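Long-range contacts in beta-glucuronidase (uncultured Clostridium sp., PDB 6U7J), which hydrolyses beta-D-glucuronides as a glycosyl hydrolase of family 2 and, like other gut microbial beta-glucuronidases, probably reactivates estrogens from their glucuronide conjugates: residues B[25-31]-B[52-58]; B[82-87]-B[132-136]; B[100-104]-B[143-147]. Numbering follows the deposited sequence.

Contact 1. Residues B[25-31]-B[52-58]; sequences NGIWKFK and VIDMPVP
Segments 25-31 and 52-58 run antiparallel as neighbouring strands, their axes 4.5 Å apart at closest approach and their N-to-C directions 135° apart, so the pair is strongly twisted. Trp28 faces Met55 and Phe30 faces Ile53 in hydrogen-bonded pairs (CA-CA 5.3 Å each); Ile27-Pro56 (4.5 Å) and Lys29-Asp54 (4.9 Å) are non-hydrogen-bonded pairs. Backbone hydrogen bonds run from Trp28 N to Met55 O (2.8 Å), Met55 N to Trp28 O (2.9 Å), Ile53 N to Phe30 O (2.9 Å) and Val57 N to Gly26 O (3.0 Å). Gly26 has positive phi (76°), and a cis peptide precedes Pro58.

One face carries Trp28, Phe30, Ile53, Met55 and Val57. Val57 CG2 lies 3.5 Å from the centroid of the five-membered ring of Trp28, a CH-pi contact over its face. With chi1 t and chi2 and chi3 both p, Met55 brings CE to 3.9 Å from the centroid of the Phe30 ring (chi1 t), while its SD, 4.9 Å from that centroid, makes a Met-aromatic contact. Tyr79 meets Phe30 edge-to-face.

On the other, mixed face, Lys29 (chi1 and chi2 m, then extended) sends NZ to Asp54 OD1 at 2.9 Å, a salt bridge; Asp54 OD2 pairs with Lys355 of the second subunit. Ile27 CD1 packs 4.1 Å from Pro56 CB, and both residues also touch that subunit. With one face aromatic and apolar and the other at a subunit interface, this is an antiparallel strand pair of the jelly-roll sugar-binding domain of family 2 glycosidases.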
ATOM      1  N   ASN B  25      26.943 -25.247  -6.231  1.00 30.81           N
ATOM      2  CA  ASN B  25      26.090 -24.193  -5.700  1.00 34.01           C
ATOM      3  C   ASN B  25      25.510 -24.662  -4.355  1.00 35.74           C
ATOM      4  O   ASN B  25      26.297 -25.103  -3.514  1.00 38.93           O
ATOM      5  CB  ASN B  25      25.069 -23.790  -6.759  1.00 32.00           C
ATOM      6  CG  ASN B  25      25.736 -23.309  -8.029  1.00 33.17           C
ATOM      7  OD1 ASN B  25      26.725 -22.573  -7.988  1.00 33.21           O
ATOM      8  ND2 ASN B  25      25.221 -23.743  -9.157  1.00 37.37           N
ATOM      9  N   GLY B  26      24.212 -24.565  -4.106  1.00 33.75           N
ATOM     10  CA  GLY B  26      23.694 -25.067  -2.852  1.00 32.05           C
ATOM     11  C   GLY B  26      24.012 -24.142  -1.686  1.00 34.49           C
ATOM     12  O   GLY B  26      24.099 -22.919  -1.826  1.00 31.61           O
ATOM     13  N   ILE B  27      24.195 -24.739  -0.515  1.00 32.72           N
ATOM     14  CA  ILE B  27      24.408 -23.989   0.715  1.00 28.12           C
ATOM     15  C   ILE B  27      25.880 -24.120   1.092  1.00 32.50           C
ATOM     16  O   ILE B  27      26.398 -25.237   1.200  1.00 28.69           O
ATOM     17  CB  ILE B  27      23.496 -24.502   1.840  1.00 31.27           C
ATOM     18  CG1 ILE B  27      22.034 -24.513   1.381  1.00 35.03           C
ATOM     19  CG2 ILE B  27      23.684 -23.683   3.073  1.00 34.28           C
ATOM     20  CD1 ILE B  27      21.540 -23.198   0.843  1.00 30.14           C
ATOM     21  N   TRP B  28      26.558 -22.987   1.264  1.00 29.89           N
ATOM     22  CA  TRP B  28      27.941 -22.934   1.720  1.00 26.12           C
ATOM     23  C   TRP B  28      27.994 -22.458   3.166  1.00 31.50           C
ATOM     24  O   TRP B  28      27.023 -21.916   3.702  1.00 31.66           O
ATOM     25  CB  TRP B  28      28.775 -21.972   0.865  1.00 29.25           C
ATOM     26  CG  TRP B  28      28.947 -22.321  -0.588  1.00 29.53           C
ATOM     27  CD1 TRP B  28      28.004 -22.812  -1.443  1.00 29.81           C
ATOM     28  CD2 TRP B  28      30.153 -22.175  -1.351  1.00 27.19           C
ATOM     29  NE1 TRP B  28      28.553 -22.981  -2.702  1.00 30.85           N
ATOM     30  CE2 TRP B  28      29.868 -22.594  -2.668  1.00 26.84           C
ATOM     31  CE3 TRP B  28      31.444 -21.727  -1.045  1.00 26.21           C
ATOM     32  CZ2 TRP B  28      30.829 -22.590  -3.678  1.00 29.49           C
ATOM     33  CZ3 TRP B  28      32.391 -21.716  -2.044  1.00 33.55           C
ATOM     34  CH2 TRP B  28      32.079 -22.143  -3.352  1.00 31.62           C
ATOM     35  N   LYS B  29      29.162 -22.616   3.784  1.00 28.31           N
ATOM     36  CA  LYS B  29      29.414 -22.008   5.084  1.00 30.90           C
ATOM     37  C   LYS B  29      30.005 -20.621   4.878  1.00 32.40           C
ATOM     38  O   LYS B  29      30.667 -20.355   3.873  1.00 30.53           O
ATOM     39  CB  LYS B  29      30.353 -22.869   5.932  1.00 30.16           C
ATOM     40  CG  LYS B  29      29.796 -24.254   6.238  1.00 31.21           C
ATOM     41  CD  LYS B  29      28.461 -24.110   6.965  1.00 41.93           C
ATOM     42  CE  LYS B  29      27.787 -25.450   7.256  1.00 41.16           C
ATOM     43  NZ  LYS B  29      26.669 -25.299   8.248  1.00 46.57           N
ATOM     44  N   PHE B  30      29.776 -19.741   5.853  1.00 30.30           N
ATOM     45  CA  PHE B  30      30.010 -18.320   5.644  1.00 29.90           C
ATOM     46  C   PHE B  30      30.319 -17.641   6.966  1.00 31.79           C
ATOM     47  O   PHE B  30      29.713 -17.946   7.994  1.00 31.82           O
ATOM     48  CB  PHE B  30      28.771 -17.696   4.984  1.00 28.53           C
ATOM     49  CG  PHE B  30      28.817 -16.201   4.807  1.00 28.69           C
ATOM     50  CD1 PHE B  30      28.567 -15.340   5.876  1.00 23.66           C
ATOM     51  CD2 PHE B  30      29.004 -15.658   3.531  1.00 28.40           C
ATOM     52  CE1 PHE B  30      28.570 -13.961   5.688  1.00 29.48           C
ATOM     53  CE2 PHE B  30      28.993 -14.287   3.336  1.00 27.31           C
ATOM     54  CZ  PHE B  30      28.773 -13.432   4.413  1.00 29.81           C
ATOM     55  N   LYS B  31      31.230 -16.677   6.908  1.00 31.08           N
ATOM     56  CA  LYS B  31      31.589 -15.860   8.049  1.00 33.11           C
ATOM     57  C   LYS B  31      32.119 -14.538   7.521  1.00 34.84           C
ATOM     58  O   LYS B  31      32.820 -14.511   6.505  1.00 33.29           O
ATOM     59  CB  LYS B  31      32.652 -16.558   8.914  1.00 36.05           C
ATOM     60  CG  LYS B  31      33.019 -15.801  10.170  1.00 45.13           C
ATOM     61  CD  LYS B  31      33.676 -16.717  11.212  1.00 44.64           C
ATOM     62  CE  LYS B  31      35.052 -17.140  10.790  1.00 37.11           C
ATOM     63  NZ  LYS B  31      35.739 -17.864  11.908  1.00 47.30           N
ATOM     64  N   VAL B  52      30.337 -20.330  11.876  1.00 35.88           N
ATOM     65  CA  VAL B  52      29.826 -19.975  10.562  1.00 37.80           C
ATOM     66  C   VAL B  52      28.296 -20.023  10.565  1.00 37.20           C
ATOM     67  O   VAL B  52      27.667 -20.572  11.469  1.00 33.50           O
ATOM     68  CB  VAL B  52      30.385 -20.899   9.467  1.00 34.12           C
ATOM     69  CG1 VAL B  52      31.888 -20.763   9.384  1.00 35.09           C
ATOM     70  CG2 VAL B  52      29.990 -22.328   9.769  1.00 32.71           C
ATOM     71  N   ILE B  53      27.711 -19.442   9.517  1.00 31.17           N
ATOM     72  CA  ILE B  53      26.298 -19.599   9.202  1.00 33.84           C
ATOM     73  C   ILE B  53      26.190 -20.173   7.789  1.00 33.00           C
ATOM     74  O   ILE B  53      27.176 -20.263   7.060  1.00 31.78           O
ATOM     75  CB  ILE B  53      25.517 -18.272   9.314  1.00 32.68           C
ATOM     76  CG1 ILE B  53      26.061 -17.231   8.333  1.00 34.27           C
ATOM     77  CG2 ILE B  53      25.580 -17.726  10.736  1.00 31.34           C
ATOM     78  CD1 ILE B  53      25.231 -15.946   8.287  1.00 32.25           C
ATOM     79  N   ASP B  54      24.972 -20.568   7.414  1.00 30.33           N
ATOM     80  CA  ASP B  54      24.683 -21.002   6.048  1.00 32.00           C
ATOM     81  C   ASP B  54      24.461 -19.813   5.124  1.00 32.77           C
ATOM     82  O   ASP B  54      23.893 -18.788   5.517  1.00 29.04           O
ATOM     83  CB  ASP B  54      23.428 -21.872   6.001  1.00 31.00           C
ATOM     84  CG  ASP B  54      23.568 -23.125   6.807  1.00 39.64           C
ATOM     85  OD1 ASP B  54      24.699 -23.619   6.941  1.00 41.95           O
ATOM     86  OD2 ASP B  54      22.544 -23.626   7.315  1.00 47.59           O
ATOM     87  N   MET B  55      24.882 -19.971   3.865  1.00 29.49           N
ATOM     88  CA  MET B  55      24.700 -18.932   2.880  1.00 26.80           C
ATOM     89  C   MET B  55      24.490 -19.583   1.517  1.00 28.57           C
ATOM     90  O   MET B  55      25.294 -20.441   1.123  1.00 32.96           O
ATOM     91  CB  MET B  55      25.889 -17.967   2.827  1.00 26.04           C
ATOM     92  CG  MET B  55      25.643 -16.723   1.940  1.00 31.26           C
ATOM     93  SD  MET B  55      24.382 -15.563   2.586  1.00 32.58           S
ATOM     94  CE  MET B  55      24.942 -15.214   4.238  1.00 24.90           C
ATOM     95  N   PRO B  56      23.430 -19.225   0.801  1.00 28.82           N
ATOM     96  CA  PRO B  56      23.195 -19.821  -0.519  1.00 28.82           C
ATOM     97  C   PRO B  56      24.141 -19.257  -1.561  1.00 30.73           C
ATOM     98  O   PRO B  56      24.610 -18.118  -1.463  1.00 27.61           O
ATOM     99  CB  PRO B  56      21.743 -19.432  -0.840  1.00 27.85           C
ATOM    100  CG  PRO B  56      21.504 -18.160  -0.031  1.00 27.31           C
ATOM    101  CD  PRO B  56      22.333 -18.332   1.233  1.00 29.07           C
ATOM    102  N   VAL B  57      24.407 -20.077  -2.576  1.00 28.21           N
ATOM    103  CA  VAL B  57      25.198 -19.697  -3.741  1.00 30.42           C
ATOM    104  C   VAL B  57      24.473 -20.247  -4.964  1.00 32.92           C
ATOM    105  O   VAL B  57      24.159 -21.445  -4.996  1.00 31.23           O
ATOM    106  CB  VAL B  57      26.637 -20.232  -3.653  1.00 32.38           C
ATOM    107  CG1 VAL B  57      27.375 -20.013  -4.976  1.00 28.05           C
ATOM    108  CG2 VAL B  57      27.387 -19.567  -2.525  1.00 28.88           C
ATOM    109  N   PRO B  58      24.168 -19.422  -5.984  1.00 30.85           N
ATOM    110  CA  PRO B  58      24.498 -17.999  -6.073  1.00 30.00           C
ATOM    111  C   PRO B  58      23.463 -17.091  -5.383  1.00 31.80           C
ATOM    112  O   PRO B  58      22.293 -17.459  -5.317  1.00 29.37           O
ATOM    113  CB  PRO B  58      24.508 -17.750  -7.583  1.00 30.69           C
ATOM    114  CG  PRO B  58      23.467 -18.702  -8.101  1.00 31.02           C
ATOM    115  CD  PRO B  58      23.478 -19.904  -7.198  1.00 26.53           C
TER

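Contact 2. Residues B[82-87]-B[132-136]; sequences KFAVPR and ANEGE
Val85, Glu134 and Glu136 bury the most surface where the end of strand 76-85 meets the start of strand 135-144. Val85 (phi/psi -98/119°) forms an antiparallel hydrogen-bonded pair with Gly135, CA-CA 4.9 Å: Val85 N donates to Gly135 O at 3.0 Å, and Gly135 N donates to Val85 O at 2.8 Å. Its side chain, chi1 t, places CG2 3.3 Å from Asn133 O and 4.0 Å from Ala132 CB, so the loop residues 132-133 curl against it before the strand begins. Gly135 enters that strand at phi/psi 79/-143°, where a CB would jam against the carbonyl oxygen of Glu134. Next to it, Ala84 and Glu136 make a non-hydrogen-bonded pair, CA-CA 4.6 Å. Two CA-H...O contacts flank this pair. In one, Ala84 CA lies 3.2 Å from Gly135 O. In the other, Glu136 CA lies 3.5 Å from Phe83 O.

This is the outlying end of an antiparallel strand pair in the beta-sandwich sugar-binding domain of family 2 glycosidases, and the second subunit lies close by: its Asn16 packs on Ala84 and its Gln20 on Pro86.

Glu136 (chi1 t) reaches back along the neighbouring strand, its OE2 3.5 Å from Lys82 CD, a contact with the aliphatic part of the lysine. Glu134, with chi1 and chi2 both t, stretches beside Pro86 and sets OE2 3.1 Å from Arg87 CG. Arg87 has 3-10 geometry (phi/psi -52/-42°); its NH2 hydrogen-bonds to Gln273 O of the second subunit.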
ATOM      1  N   LYS B  82      32.868 -28.014   0.524  1.00 29.56           N
ATOM      2  CA  LYS B  82      33.633 -29.160   0.069  1.00 33.01           C
ATOM      3  C   LYS B  82      33.103 -29.656  -1.275  1.00 37.10           C
ATOM      4  O   LYS B  82      31.917 -29.504  -1.581  1.00 39.40           O
ATOM      5  CB  LYS B  82      33.595 -30.265   1.127  1.00 35.74           C
ATOM      6  CG  LYS B  82      34.593 -29.950   2.255  1.00 44.85           C
ATOM      7  CD  LYS B  82      34.331 -30.695   3.544  1.00 54.33           C
ATOM      8  CE  LYS B  82      35.181 -30.112   4.684  1.00 60.24           C
ATOM      9  NZ  LYS B  82      34.683 -28.782   5.177  1.00 60.70           N
ATOM     10  N   PHE B  83      34.001 -30.208  -2.095  1.00 35.06           N
ATOM     11  CA  PHE B  83      33.616 -30.814  -3.363  1.00 35.19           C
ATOM     12  C   PHE B  83      34.447 -32.065  -3.618  1.00 34.88           C
ATOM     13  O   PHE B  83      35.502 -32.274  -3.016  1.00 37.88           O
ATOM     14  CB  PHE B  83      33.723 -29.827  -4.547  1.00 31.35           C
ATOM     15  CG  PHE B  83      35.129 -29.475  -4.961  1.00 39.39           C
ATOM     16  CD1 PHE B  83      35.783 -28.391  -4.402  1.00 34.64           C
ATOM     17  CD2 PHE B  83      35.780 -30.194  -5.965  1.00 36.92           C
ATOM     18  CE1 PHE B  83      37.059 -28.048  -4.812  1.00 33.78           C
ATOM     19  CE2 PHE B  83      37.057 -29.858  -6.361  1.00 35.65           C
ATOM     20  CZ  PHE B  83      37.693 -28.777  -5.793  1.00 33.96           C
ATOM     21  N   ALA B  84      33.949 -32.904  -4.517  1.00 37.10           N
ATOM     22  CA  ALA B  84      34.556 -34.195  -4.803  1.00 39.92           C
ATOM     23  C   ALA B  84      35.025 -34.256  -6.247  1.00 38.96           C
ATOM     24  O   ALA B  84      34.327 -33.783  -7.154  1.00 39.14           O
ATOM     25  CB  ALA B  84      33.570 -35.331  -4.536  1.00 33.58           C
ATOM     26  N   VAL B  85      36.212 -34.812  -6.460  1.00 38.11           N
ATOM     27  CA  VAL B  85      36.663 -35.215  -7.789  1.00 36.18           C
ATOM     28  C   VAL B  85      36.407 -36.711  -7.927  1.00 38.67           C
ATOM     29  O   VAL B  85      36.954 -37.496  -7.133  1.00 40.00           O
ATOM     30  CB  VAL B  85      38.149 -34.882  -8.031  1.00 40.72           C
ATOM     31  CG1 VAL B  85      38.532 -35.206  -9.485  1.00 38.97           C
ATOM     32  CG2 VAL B  85      38.438 -33.420  -7.745  1.00 38.27           C
ATOM     33  N   PRO B  86      35.591 -37.141  -8.883  1.00 36.60           N
ATOM     34  CA  PRO B  86      35.359 -38.574  -9.061  1.00 39.69           C
ATOM     35  C   PRO B  86      36.622 -39.288  -9.542  1.00 43.38           C
ATOM     36  O   PRO B  86      37.490 -38.688 -10.185  1.00 37.15           O
ATOM     37  CB  PRO B  86      34.254 -38.633 -10.131  1.00 38.78           C
ATOM     38  CG  PRO B  86      33.805 -37.199 -10.351  1.00 40.30           C
ATOM     39  CD  PRO B  86      34.943 -36.334  -9.928  1.00 36.94           C
ATOM     40  N   ARG B  87      36.719 -40.581  -9.197  1.00 40.05           N
ATOM     41  CA  ARG B  87      37.718 -41.448  -9.806  1.00 44.25           C
ATOM     42  C   ARG B  87      37.654 -41.368 -11.324  1.00 42.73           C
ATOM     43  O   ARG B  87      38.687 -41.289 -11.996  1.00 44.08           O
ATOM     44  CB  ARG B  87      37.512 -42.900  -9.365  1.00 44.46           C
ATOM     45  CG  ARG B  87      38.209 -43.270  -8.079  1.00 52.12           C
ATOM     46  CD  ARG B  87      38.167 -44.763  -7.822  1.00 45.06           C
ATOM     47  NE  ARG B  87      36.806 -45.271  -7.852  1.00 45.91           N
ATOM     48  CZ  ARG B  87      36.144 -45.679  -6.776  1.00 46.96           C
ATOM     49  NH1 ARG B  87      36.725 -45.641  -5.579  1.00 38.98           N
ATOM     50  NH2 ARG B  87      34.903 -46.132  -6.902  1.00 44.71           N
ATOM     51  N   ALA B 132      44.023 -30.714  -7.202  1.00 42.98           N
ATOM     52  CA  ALA B 132      42.882 -31.280  -6.503  1.00 45.88           C
ATOM     53  C   ALA B 132      43.112 -32.763  -6.259  1.00 44.12           C
ATOM     54  O   ALA B 132      43.686 -33.464  -7.098  1.00 53.00           O
ATOM     55  CB  ALA B 132      41.598 -31.060  -7.302  1.00 43.45           C
ATOM     56  N   ASN B 133      42.686 -33.236  -5.100  1.00 41.46           N
ATOM     57  CA  ASN B 133      42.758 -34.656  -4.799  1.00 43.61           C
ATOM     58  C   ASN B 133      41.540 -35.370  -5.358  1.00 44.06           C
ATOM     59  O   ASN B 133      40.458 -34.790  -5.500  1.00 40.53           O
ATOM     60  CB  ASN B 133      42.822 -34.918  -3.289  1.00 42.46           C
ATOM     61  CG  ASN B 133      43.501 -33.808  -2.532  1.00 49.03           C
ATOM     62  OD1 ASN B 133      44.626 -33.418  -2.852  1.00 52.84           O
ATOM     63  ND2 ASN B 133      42.823 -33.290  -1.506  1.00 54.69           N
ATOM     64  N   GLU B 134      41.721 -36.653  -5.649  1.00 41.98           N
ATOM     65  CA  GLU B 134      40.581 -37.535  -5.836  1.00 42.45           C
ATOM     66  C   GLU B 134      39.756 -37.572  -4.556  1.00 41.67           C
ATOM     67  O   GLU B 134      40.293 -37.584  -3.447  1.00 42.01           O
ATOM     68  CB  GLU B 134      41.057 -38.939  -6.209  1.00 45.33           C
ATOM     69  CG  GLU B 134      39.947 -39.902  -6.574  1.00 46.48           C
ATOM     70  CD  GLU B 134      40.484 -41.283  -6.921  1.00 52.20           C
ATOM     71  OE1 GLU B 134      41.059 -41.443  -8.023  1.00 48.52           O
ATOM     72  OE2 GLU B 134      40.325 -42.206  -6.090  1.00 53.39           O
ATOM     73  N   GLY B 135      38.440 -37.573  -4.706  1.00 40.84           N
ATOM     74  CA  GLY B 135      37.600 -37.475  -3.532  1.00 40.14           C
ATOM     75  C   GLY B 135      37.495 -36.057  -3.008  1.00 39.01           C
ATOM     76  O   GLY B 135      37.496 -35.096  -3.783  1.00 36.39           O
ATOM     77  N   GLU B 136      37.449 -35.930  -1.682  1.00 37.66           N
ATOM     78  CA  GLU B 136      37.048 -34.696  -1.019  1.00 40.17           C
ATOM     79  C   GLU B 136      38.116 -33.609  -1.109  1.00 39.95           C
ATOM     80  O   GLU B 136      39.308 -33.868  -0.924  1.00 35.23           O
ATOM     81  CB  GLU B 136      36.732 -35.002   0.446  1.00 44.05           C
ATOM     82  CG  GLU B 136      36.485 -33.801   1.303  1.00 50.30           C
ATOM     83  CD  GLU B 136      35.411 -34.049   2.346  1.00 59.73           C
ATOM     84  OE1 GLU B 136      34.275 -34.415   1.965  1.00 65.84           O
ATOM     85  OE2 GLU B 136      35.712 -33.875   3.547  1.00 67.44           O
TER

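Contact 3. Residues B[100-104]-B[143-147]; sequences SVTHH and VGNIL
Segment 100-104 leads from a loop into strand 104-109 and meets the end of strand 135-144, which gives way to loop after Gly144. The first residue to touch the other segment is Val101 (chi1 t), whose CB points toward it and whose CG1 packs 3.7 Å from Val143 CG2. The CA-to-CB bond of Thr102 points away, and its OG1 hydrogen-bonds to Gly120 O, while Thr102 O lies 3.3 Å from Val143 CG1.

A cis peptide joins Thr102 to His103, which adopts phi/psi -105/-31°. His103 N donates to Gly144 O at 2.8 Å. Its imidazole (chi1 m, chi2 -81°) receives Leu147 CD2 over one face, 3.5 Å from the ring centroid and 2° off the normal, a CH-pi contact; NE2 hydrogen-bonds to Asn180.

His104 (phi/psi -123/141°) returns to extended geometry and pairs antiparallel with Gly144, CA-CA 4.9 Å. His104 N donates to Gly144 O at 3.0 Å and Gly144 N to His104 O at 2.9 Å, so Gly144 O accepts from two successive amides. The His104 side chain, chi1 m and chi2 -61°, runs along the departing chain until NE2 donates to Ile146 O at 2.7 Å, near the plane of the ring. Asn145, phi/psi -115/10°, breaks the extended run; its ND2 hydrogen-bonds to His73 O and its OD1 to Gly75 N.

His103 and His104 opposite Gly144 form a classic beta bulge, here where strand 104-109 starts beside the end of strand 135-144, in a buried part of the family 2 sugar-binding domain.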
ATOM      1  N   SER B 100      31.124 -15.286 -11.440  1.00 28.44           N
ATOM      2  CA  SER B 100      31.528 -13.984 -10.940  1.00 29.66           C
ATOM      3  C   SER B 100      31.601 -14.041  -9.419  1.00 31.11           C
ATOM      4  O   SER B 100      30.908 -14.839  -8.785  1.00 31.06           O
ATOM      5  CB  SER B 100      30.555 -12.883 -11.387  1.00 31.25           C
ATOM      6  OG  SER B 100      29.347 -12.970 -10.667  1.00 29.10           O
ATOM      7  N   VAL B 101      32.462 -13.210  -8.844  1.00 32.43           N
ATOM      8  CA  VAL B 101      32.560 -12.973  -7.408  1.00 32.31           C
ATOM      9  C   VAL B 101      32.665 -11.468  -7.244  1.00 31.63           C
ATOM     10  O   VAL B 101      33.546 -10.845  -7.841  1.00 29.27           O
ATOM     11  CB  VAL B 101      33.779 -13.673  -6.773  1.00 29.24           C
ATOM     12  CG1 VAL B 101      33.971 -13.222  -5.334  1.00 29.11           C
ATOM     13  CG2 VAL B 101      33.638 -15.181  -6.851  1.00 28.64           C
ATOM     14  N   THR B 102      31.772 -10.882  -6.453  1.00 31.06           N
ATOM     15  CA  THR B 102      31.589  -9.435  -6.397  1.00 28.58           C
ATOM     16  C   THR B 102      32.080  -8.905  -5.058  1.00 31.54           C
ATOM     17  O   THR B 102      31.476  -9.200  -4.021  1.00 29.24           O
ATOM     18  CB  THR B 102      30.109  -9.104  -6.584  1.00 31.33           C
ATOM     19  OG1 THR B 102      29.607  -9.824  -7.717  1.00 31.37           O
ATOM     20  CG2 THR B 102      29.896  -7.615  -6.757  1.00 25.06           C
ATOM     21  N   HIS B 103      33.133  -8.083  -5.063  1.00 32.05           N
ATOM     22  CA  HIS B 103      33.826  -7.583  -6.248  1.00 30.47           C
ATOM     23  C   HIS B 103      35.170  -8.265  -6.476  1.00 33.79           C
ATOM     24  O   HIS B 103      35.615  -8.413  -7.615  1.00 34.34           O
ATOM     25  CB  HIS B 103      34.086  -6.084  -6.110  1.00 30.11           C
ATOM     26  CG  HIS B 103      32.846  -5.243  -6.145  1.00 33.73           C
ATOM     27  ND1 HIS B 103      32.226  -4.885  -7.324  1.00 30.50           N
ATOM     28  CD2 HIS B 103      32.129  -4.669  -5.150  1.00 31.68           C
ATOM     29  CE1 HIS B 103      31.182  -4.124  -7.055  1.00 30.57           C
ATOM     30  NE2 HIS B 103      31.099  -3.978  -5.743  1.00 31.88           N
ATOM     31  N   HIS B 104      35.812  -8.659  -5.376  1.00 30.63           N
ATOM     32  CA  HIS B 104      37.180  -9.163  -5.364  1.00 34.25           C
ATOM     33  C   HIS B 104      37.218 -10.555  -4.752  1.00 33.50           C
ATOM     34  O   HIS B 104      36.518 -10.827  -3.773  1.00 29.77           O
ATOM     35  CB  HIS B 104      38.095  -8.227  -4.561  1.00 32.52           C
ATOM     36  CG  HIS B 104      37.944  -6.785  -4.928  1.00 35.00           C
ATOM     37  ND1 HIS B 104      38.202  -6.309  -6.196  1.00 35.77           N
ATOM     38  CD2 HIS B 104      37.547  -5.716  -4.198  1.00 35.42           C
ATOM     39  CE1 HIS B 104      37.978  -5.008  -6.227  1.00 36.03           C
ATOM     40  NE2 HIS B 104      37.575  -4.623  -5.030  1.00 29.99           N
ATOM     41  N   VAL B 143      35.712 -12.998  -0.261  1.00 32.11           N
ATOM     42  CA  VAL B 143      34.919 -12.108  -1.109  1.00 26.61           C
ATOM     43  C   VAL B 143      34.992 -10.710  -0.503  1.00 26.73           C
ATOM     44  O   VAL B 143      34.599 -10.515   0.654  1.00 27.48           O
ATOM     45  CB  VAL B 143      33.456 -12.581  -1.216  1.00 29.91           C
ATOM     46  CG1 VAL B 143      32.600 -11.603  -2.051  1.00 26.88           C
ATOM     47  CG2 VAL B 143      33.374 -13.998  -1.799  1.00 30.40           C
ATOM     48  N   GLY B 144      35.489  -9.747  -1.270  1.00 24.55           N
ATOM     49  CA  GLY B 144      35.668  -8.382  -0.788  1.00 26.39           C
ATOM     50  C   GLY B 144      34.841  -7.402  -1.598  1.00 24.65           C
ATOM     51  O   GLY B 144      34.741  -7.532  -2.822  1.00 28.19           O
ATOM     52  N   ASN B 145      34.269  -6.406  -0.917  1.00 26.49           N
ATOM     53  CA  ASN B 145      33.325  -5.494  -1.566  1.00 30.56           C
ATOM     54  C   ASN B 145      33.814  -4.050  -1.661  1.00 29.70           C
ATOM     55  O   ASN B 145      33.024  -3.159  -2.007  1.00 32.94           O
ATOM     56  CB  ASN B 145      31.973  -5.532  -0.853  1.00 28.96           C
ATOM     57  CG  ASN B 145      32.032  -4.990   0.559  1.00 29.61           C
ATOM     58  OD1 ASN B 145      32.962  -4.276   0.940  1.00 31.24           O
ATOM     59  ND2 ASN B 145      31.025  -5.332   1.353  1.00 31.60           N
ATOM     60  N   ILE B 146      35.068  -3.792  -1.355  1.00 24.98           N
ATOM     61  CA  ILE B 146      35.575  -2.426  -1.331  1.00 28.01           C
ATOM     62  C   ILE B 146      35.840  -1.946  -2.752  1.00 32.73           C
ATOM     63  O   ILE B 146      36.392  -2.675  -3.586  1.00 34.21           O
ATOM     64  CB  ILE B 146      36.831  -2.357  -0.452  1.00 29.58           C
ATOM     65  CG1 ILE B 146      36.408  -2.557   1.002  1.00 33.14           C
ATOM     66  CG2 ILE B 146      37.559  -1.029  -0.638  1.00 31.46           C
ATOM     67  CD1 ILE B 146      37.536  -2.724   1.940  1.00 35.38           C
ATOM     68  N   LEU B 147      35.424  -0.721  -3.049  1.00 37.09           N
ATOM     69  CA  LEU B 147      35.652  -0.131  -4.360  1.00 34.71           C
ATOM     70  C   LEU B 147      36.552   1.079  -4.196  1.00 37.74           C
ATOM     71  O   LEU B 147      36.350   1.892  -3.287  1.00 33.17           O
ATOM     72  CB  LEU B 147      34.343   0.273  -5.038  1.00 34.21           C
ATOM     73  CG  LEU B 147      33.408  -0.865  -5.448  1.00 33.03           C
ATOM     74  CD1 LEU B 147      32.080  -0.276  -5.929  1.00 32.59           C
ATOM     75  CD2 LEU B 147      34.049  -1.783  -6.525  1.00 30.40           C
TER

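Contact 1 comes first along the chain: strand 20-32 is rejoined by strand 53-57 after a 20-residue excursion containing a short helix, and this loop is closed before either other contact opens. Contacts 2 and 3 then cross, since segment 100-104 lies between the halves of contact 2 and segment 132-136 between those of contact 3. Both use strand 135-144, contact 2 at its beginning beside strand 76-85 and contact 3 at its end beside the entry to strand 104-109; their centres are 27 Å apart. Strand 76-85 also neighbours strand 20-32, so all three belong to one antiparallel sheet. Contacts 1 and 2 touch the second subunit, whereas no other chain touches contact 3.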